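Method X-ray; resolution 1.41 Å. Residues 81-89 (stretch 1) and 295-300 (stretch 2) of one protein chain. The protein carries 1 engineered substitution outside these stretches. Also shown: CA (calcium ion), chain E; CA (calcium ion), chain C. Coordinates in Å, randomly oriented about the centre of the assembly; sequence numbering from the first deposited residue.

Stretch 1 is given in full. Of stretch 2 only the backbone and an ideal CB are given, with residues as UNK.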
ATOM      1  N   LEU A  81       7.935   6.571  16.619  1.00 11.64           N
ATOM      2  CA  LEU A  81       6.865   6.354  17.577  1.00 12.04           C
ATOM      3  C   LEU A  81       7.317   6.937  18.899  1.00 11.65           C
ATOM      4  O   LEU A  81       8.340   6.516  19.444  1.00 11.57           O
ATOM      5  CB  LEU A  81       6.568   4.855  17.734  1.00 12.53           C
ATOM      6  CG  LEU A  81       5.602   4.412  18.846  1.00 15.58           C
ATOM      7  CD1 LEU A  81       4.288   5.178  18.859  1.00 17.27           C
ATOM      8  CD2 LEU A  81       5.354   2.899  18.779  1.00 16.92           C
ATOM      9  N   ALA A  82       6.559   7.906  19.408  1.00 11.55           N
ATOM     10  CA  ALA A  82       6.862   8.513  20.706  1.00 11.83           C
ATOM     11  C   ALA A  82       6.381   7.562  21.806  1.00 12.20           C
ATOM     12  O   ALA A  82       5.256   7.672  22.311  1.00 12.59           O
ATOM     13  CB  ALA A  82       6.211   9.868  20.823  1.00 12.23           C
ATOM     14  N   ILE A  83       7.246   6.615  22.154  1.00 12.04           N
ATOM     15  CA  ILE A  83       6.888   5.514  23.051  1.00 12.72           C
ATOM     16  C   ILE A  83       6.536   5.933  24.479  1.00 12.88           C
ATOM     17  O   ILE A  83       5.906   5.161  25.202  1.00 13.74           O
ATOM     18  CB  ILE A  83       7.964   4.395  23.069  1.00 12.70           C
ATOM     19  CG1 ILE A  83       9.346   4.953  23.439  1.00 13.52           C
ATOM     20  CG2 ILE A  83       7.975   3.643  21.739  1.00 13.70           C
ATOM     21  CD1 ILE A  83      10.320   3.896  23.922  1.00 15.15           C
ATOM     22  N   ALA A  84       6.929   7.140  24.879  1.00 12.60           N
ATOM     23  CA  ALA A  84       6.572   7.650  26.199  1.00 12.54           C
ATOM     24  C   ALA A  84       5.286   8.499  26.223  1.00 12.73           C
ATOM     25  O   ALA A  84       4.913   9.023  27.273  1.00 13.41           O
ATOM     26  CB  ALA A  84       7.737   8.420  26.805  1.00 13.11           C
ATOM     27  N   HIS A  85       4.604   8.627  25.081  1.00 12.55           N
ATOM     28  CA  HIS A  85       3.316   9.317  25.036  1.00 12.45           C
ATOM     29  C   HIS A  85       2.389   8.765  26.109  1.00 12.46           C
ATOM     30  O   HIS A  85       2.269   7.542  26.244  1.00 11.88           O
ATOM     31  CB  HIS A  85       2.650   9.116  23.677  1.00 12.31           C
ATOM     32  CG  HIS A  85       1.529  10.073  23.410  1.00 11.59           C
ATOM     33  ND1 HIS A  85       0.317  10.013  24.066  1.00 11.10           N
ATOM     34  CD2 HIS A  85       1.457  11.144  22.588  1.00 11.83           C
ATOM     35  CE1 HIS A  85      -0.461  10.991  23.638  1.00 11.83           C
ATOM     36  NE2 HIS A  85       0.205  11.685  22.733  1.00 12.07           N
ATOM     37  N   PRO A  86       1.727   9.648  26.874  1.00 12.92           N
ATOM     38  CA  PRO A  86       0.900   9.161  27.983  1.00 13.12           C
ATOM     39  C   PRO A  86      -0.275   8.285  27.546  1.00 12.92           C
ATOM     40  O   PRO A  86      -0.762   7.458  28.336  1.00 13.60           O
ATOM     41  CB  PRO A  86       0.394  10.449  28.657  1.00 13.65           C
ATOM     42  CG  PRO A  86       0.609  11.534  27.667  1.00 14.63           C
ATOM     43  CD  PRO A  86       1.790  11.121  26.834  1.00 12.79           C
ATOM     44  N   ASP A  87      -0.699   8.428  26.290  1.00 12.50           N
ATOM     45  CA  ASP A  87      -1.814   7.636  25.779  1.00 12.32           C
ATOM     46  C   ASP A  87      -1.358   6.480  24.894  1.00 12.30           C
ATOM     47  O   ASP A  87      -2.185   5.849  24.243  1.00 12.58           O
ATOM     48  CB  ASP A  87      -2.843   8.527  25.061  1.00 12.34           C
ATOM     49  CG  ASP A  87      -4.282   8.104  25.347  1.00 12.31           C
ATOM     50  OD1 ASP A  87      -4.520   7.372  26.343  1.00 12.77           O
ATOM     51  OD2 ASP A  87      -5.192   8.519  24.591  1.00 12.42           O
ATOM     52  N   LEU A  88      -0.050   6.199  24.893  1.00 12.35           N
ATOM     53  CA  LEU A  88       0.511   5.046  24.168  1.00 12.01           C
ATOM     54  C   LEU A  88       1.378   4.123  25.017  1.00 12.02           C
ATOM     55  O   LEU A  88       1.427   2.917  24.771  1.00 12.13           O
ATOM     56  CB  LEU A  88       1.329   5.491  22.948  1.00 12.11           C
ATOM     57  CG  LEU A  88       0.565   6.244  21.856  1.00 11.50           C
ATOM     58  CD1 LEU A  88       1.531   6.833  20.841  1.00 13.27           C
ATOM     59  CD2 LEU A  88      -0.455   5.338  21.162  1.00 13.15           C
ATOM     60  N   ALA A  89       2.062   4.693  26.008  1.00 12.13           N
ATOM     61  CA  ALA A  89       3.118   3.993  26.739  1.00 12.54           C
ATOM     62  C   ALA A  89       2.692   2.647  27.303  1.00 12.90           C
ATOM     63  O   ALA A  89       3.434   1.671  27.196  1.00 13.90           O
ATOM     64  CB  ALA A  89       3.675   4.885  27.850  1.00 12.59           C
ATOM     65  N   UNK A 295      -6.277  11.693  16.863  1.00  9.85           N
ATOM     66  CA  UNK A 295      -5.352  10.663  17.311  1.00 10.35           C
ATOM     67  C   UNK A 295      -4.237  11.247  18.185  1.00 10.43           C
ATOM     68  O   UNK A 295      -4.229  12.446  18.479  1.00 11.27           O
ATOM     69  CB  UNK A 295      -4.750   9.940  16.105  1.00 10.35           C
ATOM     70  N   UNK A 296      -3.308  10.395  18.589  1.00  9.97           N
ATOM     71  CA  UNK A 296      -2.156  10.799  19.365  1.00 10.61           C
ATOM     72  C   UNK A 296      -1.123  11.523  18.506  1.00 11.01           C
ATOM     73  O   UNK A 296      -0.721  11.041  17.443  1.00 12.32           O
ATOM     74  CB  UNK A 296      -1.523   9.578  20.036  1.00 10.61           C
ATOM     75  N   UNK A 297      -0.680  12.676  18.994  1.00 11.21           N
ATOM     76  CA  UNK A 297       0.354  13.476  18.358  1.00 11.32           C
ATOM     77  C   UNK A 297       1.674  13.270  19.082  1.00 11.57           C
ATOM     78  O   UNK A 297       1.705  12.678  20.160  1.00 12.45           O
ATOM     79  CB  UNK A 297      -0.031  14.957  18.345  1.00 11.32           C
ATOM     80  N   UNK A 298       2.771  13.753  18.499  1.00 11.41           N
ATOM     81  CA  UNK A 298       3.989  13.890  19.291  1.00 11.70           C
ATOM     82  C   UNK A 298       3.682  14.760  20.512  1.00 12.32           C
ATOM     83  O   UNK A 298       3.011  15.786  20.382  1.00 12.83           O
ATOM     84  CB  UNK A 298       5.123  14.491  18.459  1.00 11.70           C
ATOM     85  N   UNK A 299       4.138  14.340  21.708  1.00 13.38           N
ATOM     86  CA  UNK A 299       3.738  15.085  22.910  1.00 13.85           C
ATOM     87  C   UNK A 299       4.313  16.503  22.974  1.00 14.24           C
ATOM     88  O   UNK A 299       5.422  16.751  22.496  1.00 14.81           O
ATOM     89  CB  UNK A 299       4.172  14.312  24.157  1.00 13.85           C
ATOM     90  N   UNK A 300       3.545  17.419  23.553  1.00 13.99           N
ATOM     91  CA  UNK A 300       4.009  18.782  23.760  1.00 13.76           C
ATOM     92  C   UNK A 300       3.602  19.712  22.638  1.00 13.96           C
ATOM     93  O   UNK A 300       3.319  19.279  21.519  1.00 14.15           O
ATOM     94  CB  UNK A 300       5.531  18.800  23.913  1.00 13.76           C
TER
HETATM   95 CA    CA E 903       2.167  17.987  19.851  1.00 15.66          CA
HETATM   96 CA    CA C 901      -6.916   7.349  26.003  1.00 12.10          CA

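Position 295 lies in the extended strand that opens the second stretch, with phi and psi of -158° and -177°. Nothing of the first stretch comes within 5.5 Å of its ideal CB, so the visible atoms set no preference beyond a residue that tolerates an extended backbone, for which beta-branched side chains are well adapted. The deposited residue is Thr295, whose hydroxyl OG1 is hydrogen-bonded elsewhere in the structure.

Position 296 is still in the strand, at -75° and 131°, but here the CA-to-CB bond points toward the first stretch. Its ideal CB is 3.8 Å from NE2 of His85 and 4.2 Å from CD1 of Leu88, with CB of Asp87 at 5.3 Å. The His85 ring is held in place from within its own stretch, because the backbone N of Asp87 donates a hydrogen bond to ND1 of His85 at 2.9 Å. A compact side chain with a methyl to lay on the ring would suit, so valine, threonine or alanine are all reasonable, and the strand favours the first two. The residue is Thr296, with chi1 in the p well. Its CB lies 4.1 Å from the centroid of the His85 ring, 20° off the ring normal, in a CH-pi contact over the face. CG2 of Thr296 lies over the same face, 3.8 Å from CE1 of His85, and also reaches CB of Asp87 at 4.0 Å. OG1 of Thr296 packs 3.8 Å from CD1 of Leu88, which offers it no polar partner; its hydrogen bond is made elsewhere in the structure.

At position 297 the CA-to-CB bond points away from the first stretch, and the backbone carbonyl lies near the plane of the His85 ring, at its edge. The chain E calcium ion lies on the side to which CB projects, so an acidic side chain is the natural expectation, with asparagine a weaker candidate. The residue is Asp297, and its OD2 binds that calcium at 2.4 Å.

Position 298 also directs CB away, but its ideal CB is still 5.3 Å from CB of Ala82, so an apolar chain long enough to turn back could touch that methyl. Leucine, isoleucine or methionine would serve. In Leu298, CD2 comes back to 4.1 Å from CB of Ala82, while the backbone O of Leu298 binds the same calcium at 2.4 Å.

Position 299 points toward the first stretch, its ideal CB 4.5 Å from CD2 of His85 and 4.8 Å from CD of Pro86. A phi of -67° is compatible with proline, and small or medium apolar chains would also fit. The residue is Pro299: its CD packs 3.7 Å from CB of Ala82 and 4.0 Å from CD2 of His85, one ring carbon serving both neighbours.

Position 300 has a positive phi, 94° with psi 159°, where a CB would be jammed against the preceding carbonyl O. This calls for glycine, and Gly300 is found; its O binds the calcium at 2.4 Å.

Stretch 2, residues 295-300: TTDLPG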
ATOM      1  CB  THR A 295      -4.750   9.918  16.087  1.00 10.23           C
ATOM      2  OG1 THR A 295      -4.001   8.780  16.528  1.00 10.45           O
ATOM      3  CG2 THR A 295      -3.868  10.837  15.246  1.00 11.69           C
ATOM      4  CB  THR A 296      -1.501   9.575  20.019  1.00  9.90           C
ATOM      5  OG1 THR A 296      -1.297   8.559  19.028  1.00 11.08           O
ATOM      6  CG2 THR A 296      -2.395   8.997  21.110  1.00 11.58           C
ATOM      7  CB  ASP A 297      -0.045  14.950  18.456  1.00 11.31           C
ATOM      8  CG  ASP A 297       0.739  15.832  17.512  1.00 11.06           C
ATOM      9  OD1 ASP A 297       0.974  15.399  16.362  1.00 12.05           O
ATOM     10  OD2 ASP A 297       1.125  16.950  17.922  1.00 10.71           O
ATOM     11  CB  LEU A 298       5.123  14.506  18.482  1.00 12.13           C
ATOM     12  CG  LEU A 298       5.579  13.748  17.237  1.00 11.13           C
ATOM     13  CD1 LEU A 298       6.771  14.443  16.598  1.00 12.32           C
ATOM     14  CD2 LEU A 298       5.921  12.313  17.572  1.00 12.09           C
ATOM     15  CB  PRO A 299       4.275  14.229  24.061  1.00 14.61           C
ATOM     16  CG  PRO A 299       5.283  13.308  23.461  1.00 15.46           C
ATOM     17  CD  PRO A 299       4.933  13.138  22.025  1.00 13.47           C
TER
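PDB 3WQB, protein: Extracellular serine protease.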